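Local structure of bifunctional enzyme cysn/cysc (Mycobacterium tuberculosis, 4BZX) at residues 18-23 against 161-166; 36-41 against 77-82; 85-90 against 143-148. The protein catalyses, as the APS kinase CysC, transfer of a phosphate group from ATP to adenosine-5'-phosphosulfate, a step in sulfate activation for sulfur assimilation. All coordinates share one frame; numbering follows the deposited sequence. Where two conformers were deposited one is given.

Contact 1. Residues 18-23 against 161-166. With MG (magnesium ion), chain N; ANP (phosphoaminophosphonic acid-adenylate ester), chain D; EDO (1,2-ethanediol), chain G.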
loop_
_atom_site.group_PDB
_atom_site.type_symbol
_atom_site.label_atom_id
_atom_site.label_comp_id
_atom_site.label_asym_id
_atom_site.label_seq_id
_atom_site.Cartn_x
_atom_site.Cartn_y
_atom_site.Cartn_z
ATOM N N SER A 18 -2.100 5.848 -1.624
ATOM C CA SER A 18 -3.320 6.232 -0.888
ATOM C C SER A 18 -4.357 6.846 -1.818
ATOM O O SER A 18 -5.569 6.496 -1.757
ATOM C CB SER A 18 -3.050 7.243 0.241
ATOM O OG SER A 18 -2.221 6.656 1.238
ATOM N N SER A 19 -3.910 7.657 -2.782
ATOM C CA SER A 19 -4.831 8.249 -3.739
ATOM C C SER A 19 -5.551 7.251 -4.612
ATOM O O SER A 19 -6.797 7.315 -4.763
ATOM C CB SER A 19 -4.068 9.251 -4.671
ATOM O OG SER A 19 -3.626 10.300 -3.843
ATOM N N VAL A 20 -4.767 6.322 -5.184
ATOM C CA VAL A 20 -5.321 5.253 -5.957
ATOM C C VAL A 20 -6.203 4.354 -5.127
ATOM O O VAL A 20 -7.332 4.063 -5.563
ATOM C CB VAL A 20 -4.237 4.429 -6.677
ATOM C CG1 VAL A 20 -4.906 3.306 -7.433
ATOM C CG2 VAL A 20 -3.482 5.354 -7.599
ATOM N N ALA A 21 -5.760 3.994 -3.939
ATOM C CA ALA A 21 -6.553 3.070 -3.064
ATOM C C ALA A 21 -7.932 3.707 -2.729
ATOM O O ALA A 21 -8.974 3.074 -2.773
ATOM C CB ALA A 21 -5.806 2.782 -1.755
ATOM N N MET A 22 -7.922 4.975 -2.409
ATOM C CA MET A 22 -9.163 5.616 -2.026
ATOM C C MET A 22 -10.142 5.770 -3.204
ATOM O O MET A 22 -11.383 5.667 -3.027
ATOM C CB MET A 22 -8.878 6.969 -1.386
ATOM C CG MET A 22 -8.226 6.822 -0.023
ATOM S SD MET A 22 -9.157 6.087 1.343
ATOM C CE MET A 22 -10.358 7.384 1.669
ATOM N N LEU A 23 -9.613 6.010 -4.385
ATOM C CA LEU A 23 -10.463 6.117 -5.552
ATOM C C LEU A 23 -11.023 4.761 -5.946
ATOM O O LEU A 23 -12.203 4.654 -6.351
ATOM C CB LEU A 23 -9.730 6.796 -6.725
ATOM C CG LEU A 23 -10.637 7.186 -7.885
ATOM C CD1 LEU A 23 -11.930 7.880 -7.411
ATOM C CD2 LEU A 23 -9.829 8.146 -8.767
ATOM N N ASP A 161 -7.737 8.597 -11.645
ATOM C CA ASP A 161 -9.030 7.914 -11.951
ATOM C C ASP A 161 -8.746 6.736 -12.871
ATOM O O ASP A 161 -9.265 5.632 -12.649
ATOM C CB ASP A 161 -10.085 8.855 -12.598
ATOM C CG ASP A 161 -11.465 8.217 -12.733
ATOM O OD1 ASP A 161 -12.002 7.709 -11.745
ATOM O OD2 ASP A 161 -12.001 8.198 -13.845
ATOM N N GLU A 162 -7.877 6.936 -13.844
ATOM C CA GLU A 162 -7.510 5.837 -14.742
ATOM C C GLU A 162 -6.684 4.700 -14.073
ATOM O O GLU A 162 -6.821 3.502 -14.429
ATOM C CB GLU A 162 -6.798 6.373 -15.993
ATOM C CG GLU A 162 -7.743 7.053 -17.021
ATOM C CD GLU A 162 -7.042 7.645 -18.270
ATOM O OE1 GLU A 162 -5.790 7.796 -18.285
ATOM O OE2 GLU A 162 -7.746 7.980 -19.254
ATOM N N GLN A 163 -5.771 5.080 -13.193
ATOM C CA GLN A 163 -5.001 4.133 -12.418
ATOM C C GLN A 163 -5.940 3.288 -11.551
ATOM O O GLN A 163 -5.752 2.071 -11.439
ATOM C CB GLN A 163 -3.952 4.812 -11.541
ATOM C CG GLN A 163 -2.844 5.394 -12.382
ATOM C CD GLN A 163 -1.833 6.103 -11.544
ATOM O OE1 GLN A 163 -2.154 6.564 -10.461
ATOM N NE2 GLN A 163 -0.599 6.177 -12.024
ATOM N N ALA A 164 -6.931 3.942 -10.921
ATOM C CA ALA A 164 -7.924 3.207 -10.167
ATOM C C ALA A 164 -8.687 2.201 -11.040
ATOM O O ALA A 164 -8.936 1.039 -10.639
ATOM C CB ALA A 164 -8.889 4.151 -9.478
ATOM N N GLN A 165 -9.037 2.633 -12.270
ATOM C CA GLN A 165 -9.696 1.732 -13.193
ATOM C C GLN A 165 -8.766 0.564 -13.578
ATOM O O GLN A 165 -9.235 -0.570 -13.719
ATOM C CB GLN A 165 -10.268 2.465 -14.390
ATOM C CG GLN A 165 -11.131 1.558 -15.250
ATOM C CD GLN A 165 -12.345 1.121 -14.512
ATOM O OE1 GLN A 165 -13.003 1.936 -13.818
ATOM N NE2 GLN A 165 -12.660 -0.167 -14.604
ATOM N N GLU A 166 -7.464 0.778 -13.691
ATOM C CA GLU A 166 -6.594 -0.368 -13.941
ATOM C C GLU A 166 -6.572 -1.431 -12.806
ATOM O O GLU A 166 -6.511 -2.625 -13.057
ATOM C CB GLU A 166 -5.150 0.050 -14.122
ATOM C CG GLU A 166 -4.841 0.800 -15.375
ATOM C CD GLU A 166 -3.354 1.168 -15.357
ATOM O OE1 GLU A 166 -2.545 0.258 -15.671
ATOM O OE2 GLU A 166 -2.988 2.314 -14.899
HETATM MG MG MG N . -0.273 7.416 1.643
HETATM P PG ANP D . 2.847 8.136 1.494
HETATM O O1G ANP D . 3.761 9.227 1.945
HETATM O O2G ANP D . 1.554 8.168 2.272
HETATM O O3G ANP D . 3.477 6.672 1.549
HETATM P PB ANP D . 1.373 7.809 -1.092
HETATM O O1B ANP D . 2.113 6.779 -1.946
HETATM O O2B ANP D . 0.130 7.364 -0.379
HETATM N N3B ANP D . 2.372 8.583 -0.073
HETATM P PA ANP D . -0.358 9.901 -2.140
HETATM O O1A ANP D . -0.532 10.631 -0.846
HETATM O O2A ANP D . -1.498 9.045 -2.606
HETATM O O3A ANP D . 1.010 9.087 -2.119
HETATM O "O5'" ANP D . 0.043 10.868 -3.412
HETATM C "C5'" ANP D . 1.081 11.795 -3.454
HETATM C "C4'" ANP D . 0.677 12.792 -4.553
HETATM O "O4'" ANP D . 0.998 12.289 -5.792
HETATM C "C3'" ANP D . -0.817 13.031 -4.550
HETATM O "O3'" ANP D . -1.048 14.304 -3.935
HETATM C "C2'" ANP D . -1.237 13.005 -5.978
HETATM O "O2'" ANP D . -1.753 14.281 -6.318
HETATM C "C1'" ANP D . 0.004 12.742 -6.741
HETATM N N9 ANP D . -0.323 11.714 -7.713
HETATM C C8 ANP D . -0.369 10.374 -7.470
HETATM N N7 ANP D . -0.685 9.685 -8.600
HETATM C C5 ANP D . -0.878 10.618 -9.574
HETATM C C6 ANP D . -1.218 10.609 -11.014
HETATM N N6 ANP D . -1.464 9.428 -11.612
HETATM N N1 ANP D . -1.289 11.804 -11.679
HETATM C C2 ANP D . -1.068 12.989 -11.069
HETATM N N3 ANP D . -0.730 13.071 -9.775
HETATM C C4 ANP D . -0.626 11.950 -8.994
HETATM C C1 EDO G . -15.436 0.262 -11.855
HETATM O O1 EDO G . -15.397 1.577 -12.333
HETATM C C2 EDO G . -16.210 -0.534 -12.896
HETATM O O2 EDO G . -15.302 -0.997 -13.878
HETATM O O HOH W 1 -0.940 9.409 1.376
HETATM O O HOH W 2 0.041 5.443 2.080
HETATM O O HOH W 3 -1.039 7.634 3.626
#

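Contact 2. Residues 36-41 against 77-82. With ADX (adenosine-5'-phosphosulfate), chain C; EDO (1,2-ethanediol), chain K.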
loop_
_atom_site.group_PDB
_atom_site.type_symbol
_atom_site.label_atom_id
_atom_site.label_comp_id
_atom_site.label_asym_id
_atom_site.label_seq_id
_atom_site.Cartn_x
_atom_site.Cartn_y
_atom_site.Cartn_z
ATOM N N TYR A 36 -12.793 -1.591 1.419
ATOM C CA TYR A 36 -12.264 -0.811 2.536
ATOM C C TYR A 36 -10.806 -0.599 2.431
ATOM O O TYR A 36 -10.061 -1.559 2.121
ATOM C CB TYR A 36 -12.591 -1.620 3.827
ATOM C CG TYR A 36 -12.443 -0.761 5.059
ATOM C CD1 TYR A 36 -13.427 0.143 5.418
ATOM C CD2 TYR A 36 -11.366 -0.901 5.851
ATOM C CE1 TYR A 36 -13.289 0.970 6.544
ATOM C CE2 TYR A 36 -11.223 -0.103 6.991
ATOM C CZ TYR A 36 -12.181 0.805 7.314
ATOM O OH TYR A 36 -11.925 1.538 8.428
ATOM N N VAL A 37 -10.368 0.594 2.787
ATOM C CA VAL A 37 -8.959 0.957 2.729
ATOM C C VAL A 37 -8.306 0.879 4.101
ATOM O O VAL A 37 -8.782 1.492 5.072
ATOM C CB VAL A 37 -8.751 2.368 2.175
ATOM C CG1 VAL A 37 -7.264 2.751 2.192
ATOM C CG2 VAL A 37 -9.294 2.503 0.773
ATOM N N LEU A 38 -7.269 0.090 4.201
ATOM C CA LEU A 38 -6.427 0.040 5.458
ATOM C C LEU A 38 -5.165 0.789 5.143
ATOM O O LEU A 38 -4.230 0.168 4.597
ATOM C CB LEU A 38 -6.024 -1.374 5.886
ATOM C CG LEU A 38 -7.115 -2.282 6.341
ATOM C CD1 LEU A 38 -6.516 -3.673 6.550
ATOM C CD2 LEU A 38 -7.825 -1.766 7.596
ATOM N N ASP A 39 -5.112 2.065 5.466
ATOM C CA ASP A 39 -3.986 2.940 5.048
ATOM C C ASP A 39 -2.925 2.965 6.129
ATOM O O ASP A 39 -3.234 3.279 7.295
ATOM C CB ASP A 39 -4.566 4.327 4.790
ATOM C CG ASP A 39 -3.535 5.343 4.246
ATOM O OD1 ASP A 39 -2.600 5.710 4.965
ATOM O OD2 ASP A 39 -3.730 5.809 3.127
ATOM N N GLY A 40 -1.711 2.606 5.792
ATOM C CA GLY A 40 -0.584 2.582 6.714
ATOM C C GLY A 40 -0.459 3.827 7.555
ATOM O O GLY A 40 -0.295 3.752 8.779
ATOM N N ASP A 41 -0.513 5.012 6.913
ATOM C CA ASP A 41 -0.444 6.238 7.682
ATOM C C ASP A 41 -1.595 6.392 8.677
ATOM O O ASP A 41 -1.398 6.851 9.828
ATOM C CB ASP A 41 -0.406 7.441 6.688
ATOM C CG ASP A 41 -0.190 8.777 7.387
ATOM O OD1 ASP A 41 0.841 8.980 8.022
ATOM O OD2 ASP A 41 -1.056 9.629 7.300
ATOM N N HIS A 77 -14.979 -8.333 2.297
ATOM C CA HIS A 77 -14.576 -7.017 1.779
ATOM C C HIS A 77 -13.454 -7.161 0.815
ATOM O O HIS A 77 -12.615 -8.004 0.954
ATOM C CB HIS A 77 -14.149 -6.056 2.901
ATOM C CG HIS A 77 -15.226 -5.879 3.914
ATOM N ND1 HIS A 77 -16.377 -5.160 3.661
ATOM C CD2 HIS A 77 -15.371 -6.405 5.153
ATOM C CE1 HIS A 77 -17.184 -5.251 4.701
ATOM N NE2 HIS A 77 -16.578 -5.968 5.633
ATOM N N LEU A 78 -13.432 -6.264 -0.146
ATOM C CA LEU A 78 -12.263 -6.036 -0.950
ATOM C C LEU A 78 -11.386 -5.019 -0.201
ATOM O O LEU A 78 -11.694 -3.844 -0.097
ATOM C CB LEU A 78 -12.655 -5.469 -2.337
ATOM C CG LEU A 78 -11.571 -5.407 -3.406
ATOM C CD1 LEU A 78 -10.610 -4.299 -3.168
ATOM C CD2 LEU A 78 -10.874 -6.754 -3.584
ATOM N N VAL A 79 -10.245 -5.494 0.239
ATOM C CA VAL A 79 -9.380 -4.694 1.097
ATOM C C VAL A 79 -8.237 -4.072 0.300
ATOM O O VAL A 79 -7.555 -4.776 -0.398
ATOM C CB VAL A 79 -8.816 -5.547 2.238
ATOM C CG1 VAL A 79 -7.977 -4.700 3.184
ATOM C CG2 VAL A 79 -9.944 -6.250 3.002
ATOM N N LEU A 80 -8.006 -2.763 0.491
ATOM C CA LEU A 80 -6.981 -2.013 -0.253
ATOM C C LEU A 80 -5.969 -1.580 0.817
ATOM O O LEU A 80 -6.394 -0.957 1.778
ATOM C CB LEU A 80 -7.585 -0.810 -0.935
ATOM C CG LEU A 80 -8.656 -1.269 -1.936
ATOM C CD1 LEU A 80 -9.867 -0.388 -1.968
ATOM C CD2 LEU A 80 -8.014 -1.433 -3.286
ATOM N N VAL A 81 -4.688 -1.930 0.666
ATOM C CA VAL A 81 -3.673 -1.607 1.667
ATOM C C VAL A 81 -2.527 -0.757 1.100
ATOM O O VAL A 81 -1.548 -1.305 0.592
ATOM C CB VAL A 81 -3.106 -2.870 2.331
ATOM C CG1 VAL A 81 -2.126 -2.459 3.423
ATOM C CG2 VAL A 81 -4.193 -3.834 2.807
ATOM N N PRO A 82 -2.676 0.584 1.197
ATOM C CA PRO A 82 -1.594 1.450 0.795
ATOM C C PRO A 82 -0.607 1.634 1.912
ATOM O O PRO A 82 -0.912 2.288 2.946
ATOM C CB PRO A 82 -2.303 2.720 0.428
ATOM C CG PRO A 82 -3.466 2.761 1.345
ATOM C CD PRO A 82 -3.933 1.383 1.402
HETATM S SB ADX C . 5.908 1.085 6.215
HETATM O O1B ADX C . 5.157 0.342 5.235
HETATM O O2B ADX C . 7.315 1.224 5.881
HETATM O O3B ADX C . 5.742 0.583 7.607
HETATM P PA ADX C . 3.801 3.073 6.190
HETATM O O1A ADX C . 3.105 2.379 7.320
HETATM O O2A ADX C . 3.193 3.034 4.852
HETATM O O3A ADX C . 5.350 2.553 6.211
HETATM O "O5'" ADX C . 4.007 4.578 6.701
HETATM C "C5'" ADX C . 4.516 5.488 5.764
HETATM C "C4'" ADX C . 3.839 6.830 6.118
HETATM O "O4'" ADX C . 4.578 7.519 7.145
HETATM C "C3'" ADX C . 3.801 7.663 4.873
HETATM O "O3'" ADX C . 2.473 8.247 4.812
HETATM C "C2'" ADX C . 4.884 8.634 5.124
HETATM O "O2'" ADX C . 4.426 9.874 4.534
HETATM C "C1'" ADX C . 5.143 8.772 6.604
HETATM N N9 ADX C . 6.490 8.685 7.151
HETATM C C8 ADX C . 6.931 9.356 8.266
HETATM N N7 ADX C . 8.172 9.042 8.567
HETATM C C5 ADX C . 8.572 8.153 7.615
HETATM C C6 ADX C . 9.834 7.493 7.368
HETATM N N6 ADX C . 10.872 7.686 8.212
HETATM N N1 ADX C . 9.874 6.673 6.293
HETATM C C2 ADX C . 8.832 6.517 5.498
HETATM N N3 ADX C . 7.625 7.130 5.651
HETATM C C4 ADX C . 7.476 7.932 6.708
HETATM C C1 EDO K . 3.067 8.026 10.712
HETATM O O1 EDO K . 2.630 7.786 9.339
HETATM C C2 EDO K . 2.896 9.496 10.971
HETATM O O2 EDO K . 1.829 9.938 10.105
HETATM O O HOH W 4 0.944 4.389 4.169
#

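Contact 3. Residues 85-90 against 143-148. With ADX (adenosine-5'-phosphosulfate), chain C; EDO (1,2-ethanediol), chain E.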
loop_
_atom_site.group_PDB
_atom_site.type_symbol
_atom_site.label_atom_id
_atom_site.label_comp_id
_atom_site.label_asym_id
_atom_site.label_seq_id
_atom_site.Cartn_x
_atom_site.Cartn_y
_atom_site.Cartn_z
ATOM N N SER A 85 5.713 -0.602 2.468
ATOM C CA SER A 85 6.189 -1.989 2.380
ATOM C C SER A 85 7.580 -2.092 1.723
ATOM O O SER A 85 7.671 -2.639 0.616
ATOM C CB SER A 85 5.206 -2.811 1.553
ATOM O OG SER A 85 3.962 -2.848 2.187
ATOM N N PRO A 86 8.599 -1.401 2.281
ATOM C CA PRO A 86 9.852 -1.181 1.553
ATOM C C PRO A 86 10.711 -2.432 1.215
ATOM O O PRO A 86 11.464 -2.405 0.239
ATOM C CB PRO A 86 10.597 -0.192 2.421
ATOM C CG PRO A 86 10.071 -0.428 3.849
ATOM C CD PRO A 86 8.641 -0.805 3.639
ATOM N N LEU A 87 10.639 -3.481 2.015
ATOM C CA LEU A 87 11.434 -4.653 1.812
ATOM C C LEU A 87 10.669 -5.773 1.122
ATOM O O LEU A 87 9.496 -6.013 1.397
ATOM C CB LEU A 87 12.002 -5.141 3.120
ATOM C CG LEU A 87 12.909 -4.202 3.870
ATOM C CD1 LEU A 87 13.499 -4.850 5.130
ATOM C CD2 LEU A 87 14.047 -3.726 2.967
ATOM N N ALA A 88 11.355 -6.526 0.254
ATOM C CA ALA A 88 10.762 -7.685 -0.332
ATOM C C ALA A 88 10.191 -8.622 0.718
ATOM O O ALA A 88 9.126 -9.211 0.487
ATOM C CB ALA A 88 11.781 -8.468 -1.224
ATOM N N GLU A 89 10.910 -8.783 1.835
ATOM C CA GLU A 89 10.480 -9.679 2.923
ATOM C C GLU A 89 9.131 -9.236 3.559
ATOM O O GLU A 89 8.362 -10.096 4.041
ATOM C CB GLU A 89 11.559 -9.859 4.015
ATOM C CG GLU A 89 11.789 -8.677 4.912
ATOM C CD GLU A 89 12.916 -8.838 5.948
ATOM O OE1 GLU A 89 13.893 -9.530 5.693
ATOM O OE2 GLU A 89 12.826 -8.200 7.018
ATOM N N HIS A 90 8.880 -7.931 3.577
ATOM C CA HIS A 90 7.600 -7.364 4.028
ATOM C C HIS A 90 6.446 -7.792 3.129
ATOM O O HIS A 90 5.414 -8.270 3.622
ATOM C CB HIS A 90 7.634 -5.826 4.057
ATOM C CG HIS A 90 8.640 -5.253 4.993
ATOM N ND1 HIS A 90 9.148 -3.988 4.880
ATOM C CD2 HIS A 90 9.223 -5.803 6.083
ATOM C CE1 HIS A 90 9.984 -3.770 5.875
ATOM N NE2 HIS A 90 10.031 -4.866 6.627
ATOM N N PRO A 143 16.109 1.897 2.954
ATOM C CA PRO A 143 16.058 1.296 1.607
ATOM C C PRO A 143 14.641 1.152 1.047
ATOM O O PRO A 143 13.674 1.009 1.811
ATOM C CB PRO A 143 16.692 -0.061 1.805
ATOM C CG PRO A 143 16.417 -0.401 3.203
ATOM C CD PRO A 143 16.557 0.916 3.960
ATOM N N TYR A 144 14.527 1.125 -0.286
ATOM C CA TYR A 144 13.294 0.623 -0.913
ATOM C C TYR A 144 13.691 -0.456 -1.905
ATOM O O TYR A 144 14.426 -0.148 -2.841
ATOM C CB TYR A 144 12.493 1.765 -1.612
ATOM C CG TYR A 144 11.206 1.222 -2.179
ATOM C CD1 TYR A 144 10.088 0.987 -1.355
ATOM C CD2 TYR A 144 11.127 0.803 -3.478
ATOM C CE1 TYR A 144 8.917 0.379 -1.868
ATOM C CE2 TYR A 144 9.977 0.208 -3.997
ATOM C CZ TYR A 144 8.880 0.014 -3.223
ATOM O OH TYR A 144 7.782 -0.689 -3.718
ATOM N N GLN A 145 13.241 -1.700 -1.722
ATOM C CA GLN A 145 13.529 -2.742 -2.640
ATOM C C GLN A 145 12.373 -2.891 -3.652
ATOM O O GLN A 145 11.240 -3.187 -3.297
ATOM C CB GLN A 145 13.724 -4.071 -1.923
ATOM C CG GLN A 145 14.879 -3.988 -0.897
ATOM C CD GLN A 145 15.110 -5.282 -0.164
ATOM O OE1 GLN A 145 14.176 -6.041 0.177
ATOM N NE2 GLN A 145 16.394 -5.578 0.082
ATOM N N ARG A 146 12.693 -2.685 -4.913
ATOM C CA ARG A 146 11.661 -2.709 -5.964
ATOM C C ARG A 146 11.120 -4.134 -6.164
ATOM O O ARG A 146 11.903 -5.090 -6.300
ATOM C CB ARG A 146 12.334 -2.228 -7.277
ATOM C CG ARG A 146 12.680 -0.747 -7.227
ATOM C CD ARG A 146 13.521 -0.304 -8.440
ATOM N NE ARG A 146 12.790 -0.591 -9.642
ATOM C CZ ARG A 146 11.799 0.147 -10.131
ATOM N NH1 ARG A 146 11.431 1.293 -9.552
ATOM N NH2 ARG A 146 11.218 -0.235 -11.260
ATOM N N PRO A 147 9.770 -4.294 -6.181
ATOM C CA PRO A 147 9.152 -5.560 -6.520
ATOM C C PRO A 147 9.614 -6.011 -7.916
ATOM O O PRO A 147 9.658 -5.211 -8.846
ATOM C CB PRO A 147 7.644 -5.219 -6.598
ATOM C CG PRO A 147 7.487 -4.030 -5.773
ATOM C CD PRO A 147 8.790 -3.270 -5.824
ATOM N N LYS A 148 9.889 -7.285 -7.991
ATOM C CA LYS A 148 10.379 -7.956 -9.187
ATOM C C LYS A 148 9.265 -8.386 -10.141
ATOM O O LYS A 148 9.470 -8.482 -11.350
ATOM C CB LYS A 148 11.254 -9.153 -8.745
ATOM C CG LYS A 148 12.289 -8.722 -7.695
ATOM C CD LYS A 148 13.360 -9.751 -7.368
ATOM C CE LYS A 148 14.359 -9.121 -6.399
ATOM N NZ LYS A 148 15.465 -10.025 -6.026
HETATM S SB ADX C . 5.908 1.085 6.215
HETATM O O1B ADX C . 5.157 0.342 5.235
HETATM O O2B ADX C . 7.315 1.224 5.881
HETATM O O3B ADX C . 5.742 0.583 7.607
HETATM P PA ADX C . 3.801 3.073 6.190
HETATM O O1A ADX C . 3.105 2.379 7.320
HETATM O O2A ADX C . 3.193 3.034 4.852
HETATM O O3A ADX C . 5.350 2.553 6.211
HETATM O "O5'" ADX C . 4.007 4.578 6.701
HETATM C "C5'" ADX C . 4.516 5.488 5.764
HETATM C "C4'" ADX C . 3.839 6.830 6.118
HETATM O "O4'" ADX C . 4.578 7.519 7.145
HETATM C "C3'" ADX C . 3.801 7.663 4.873
HETATM O "O3'" ADX C . 2.473 8.247 4.812
HETATM C "C2'" ADX C . 4.884 8.634 5.124
HETATM O "O2'" ADX C . 4.426 9.874 4.534
HETATM C "C1'" ADX C . 5.143 8.772 6.604
HETATM N N9 ADX C . 6.490 8.685 7.151
HETATM C C8 ADX C . 6.931 9.356 8.266
HETATM N N7 ADX C . 8.172 9.042 8.567
HETATM C C5 ADX C . 8.572 8.153 7.615
HETATM C C6 ADX C . 9.834 7.493 7.368
HETATM N N6 ADX C . 10.872 7.686 8.212
HETATM N N1 ADX C . 9.874 6.673 6.293
HETATM C C2 ADX C . 8.832 6.517 5.498
HETATM N N3 ADX C . 7.625 7.130 5.651
HETATM C C4 ADX C . 7.476 7.932 6.708
HETATM C C1 EDO E . 11.700 3.537 -7.180
HETATM O O1 EDO E . 12.375 2.367 -6.705
HETATM C C2 EDO E . 10.230 3.141 -7.190
HETATM O O2 EDO E . 9.363 4.105 -7.766
HETATM O O HOH W 5 13.846 -8.253 1.700
#

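Contact 1. Residues 18-23 against 161-166
V20 and L23, one turn apart on the helix that follows the P-loop of this kinase, pack against Q163, A164 and D161 of the C-terminal helix. The two helical segments cross at -66° with their axes 8.6 Å apart, and V20 and A164 are the pair with the nearest CA atoms across the segments. L23 can be followed outward from its backbone. Its CB already meets the methyl group of A164, and CG sits 3.8 Å from A164 CB. With CG anti to the backbone N (chi1 -169°), the branch extends toward the start of 161-166, where CD2 lies 3.3 Å from D161 CA and also passes D161 N and OD1. The D161 carboxylate is also held by a salt bridge from OD1 to K27, on the same helix as L23.

V20 divides its two methyl groups between neighbouring residues: CG1 rests over the backbone of A164, while CG2 reaches Q163 OE1 at 3.4 Å and the two side chains cross at about a right angle. The Q163 chain is extended beyond CG, which carries its amide to the adenine, and OE1 accepts a hydrogen bond from ANP N6 at 3.2 Å. At the other end of the nucleotide, S19 N and S19 OG both donate to ANP O2A. S18 N donates to ANP O2B, and S18 OG binds the magnesium ion at 2.1 Å, with ANP O2B, ANP O2G and three waters completing six ligands.

The contact is made by aliphatic groups of V20 and L23, partly against polar atoms of Q163 and D161, yet both helices carry polar groups to one nucleotide. The packing probably helps to set the Q163 amide, which bonds the adenine N6, relative to the phosphate and magnesium site.

Contact 2. Residues 36-41 against 77-82
Y36 bonds through N to L78 O and through O to L80 N, both at 2.9 Å, opening a run of backbone hydrogen bonds that joins strand 35-37, at the edge of the parallel sheet of this P-loop kinase fold, to strand 78-82. L38 N then approaches L80 O at 2.8 Å, nearly in line with the carbonyl (C=O...N 171°). Past the end of the edge strand, G40 N still bonds to P82 O at 3.0 Å, so the pairing carries on into the first turn of helix 40-43. P82 O also accepts from a water that donates to O2A of adenosine-5'-phosphosulfate (ADX).

Side chains pack on both faces of the strand pair. On the face of V37 and L80, V37 CG2 meets L80 CD1, and V37 CG1, anti to the backbone N (chi1 177°), lies 3.7 Å from P82 CD, with helix 17-30 covering this side. On the face of Y36 and V79, L38 CD1 comes in from beyond the strand end to touch V79 CG1 at 3.8 Å, and both side chains also touch L72 of helix 55-74. G40 comes close to the substrate, its CA 3.7 Å from ADX O1A.

D39, at the N-cap of helix 40-43, crosses the proline ring at about a right angle. Its OD2 also hydrogen-bonds to S18, a magnesium ligand, and lies 3.5 Å from P82 CG.

Contact 3. Residues 85-90 against 143-148
P86 and Q145 join the loop after strand 78-82, in the P-loop kinase fold, to the irregular segment 143-148 that leads toward strand 152-154. Two hydrogen bonds cross between the segments. Q145 N donates to P86 O at 2.7 Å, nearly straight at the hydrogen (167°). Q145 then returns the link through its side chain: chi1 of -59° sets CG beside its own backbone N, the chain runs out extended, and OE1 receives A88 N at 2.9 Å in the plane of the amide carbonyl. A88 is the first residue of helix 88-101, and L87 holds the N-cap position, so the glutamine oxygen serves an amide of the opening turn. A water donates to the same oxygen and accepts from E89 N, giving OE1 two partners at this helix start.

Van der Waals contacts lie around these bonds. P86 CB comes to 3.4 Å from P143 O, and P86 CA sits 3.6 Å from Y144 CD1, approaching the ring obliquely. The apolar pairs are P86 CB with Y144 CD1 and L87 CD2 with P143 CG, the latter at 4.1 Å. L87 also crosses the Q145 side chain at a slant, with CD2 3.6 Å from Q145 OE1. Beyond this packing, Y144 OH hydrogen-bonds to T10, and R91 of helix 88-101 hydrogen-bonds both S85 O and Q145 O, bridging the two segments.

Toward the substrate, adenosine-5'-phosphosulfate (ADX), P86 CD packs 3.3 Å from ADX O2B, and S85 N donates a hydrogen bond to ADX O1B at 3.0 Å.

In the fold
Each contact has residues at a bound nucleotide. Contact 1 holds S18, S19 and Q163 at ANP, with S18 also on the magnesium ion, whereas contacts 2 and 3 both touch adenosine-5'-phosphosulfate. Contacts 1 and 2, with centres 12 Å apart, meet directly: S18 OG and D39 OD2 are 2.6 Å apart, a probable hydrogen bond that joins the metal site to the turn after the edge strand, and A21 O packs 3.6 Å from V37 CG2. Contact 3 adjoins contact 2 in sequence, strand 78-82 leading to helix 88-101, but their centres are 18 Å apart. Contacts 1 and 3 lie on opposite sides of the chain's centre, with nearest atoms about 11 Å apart.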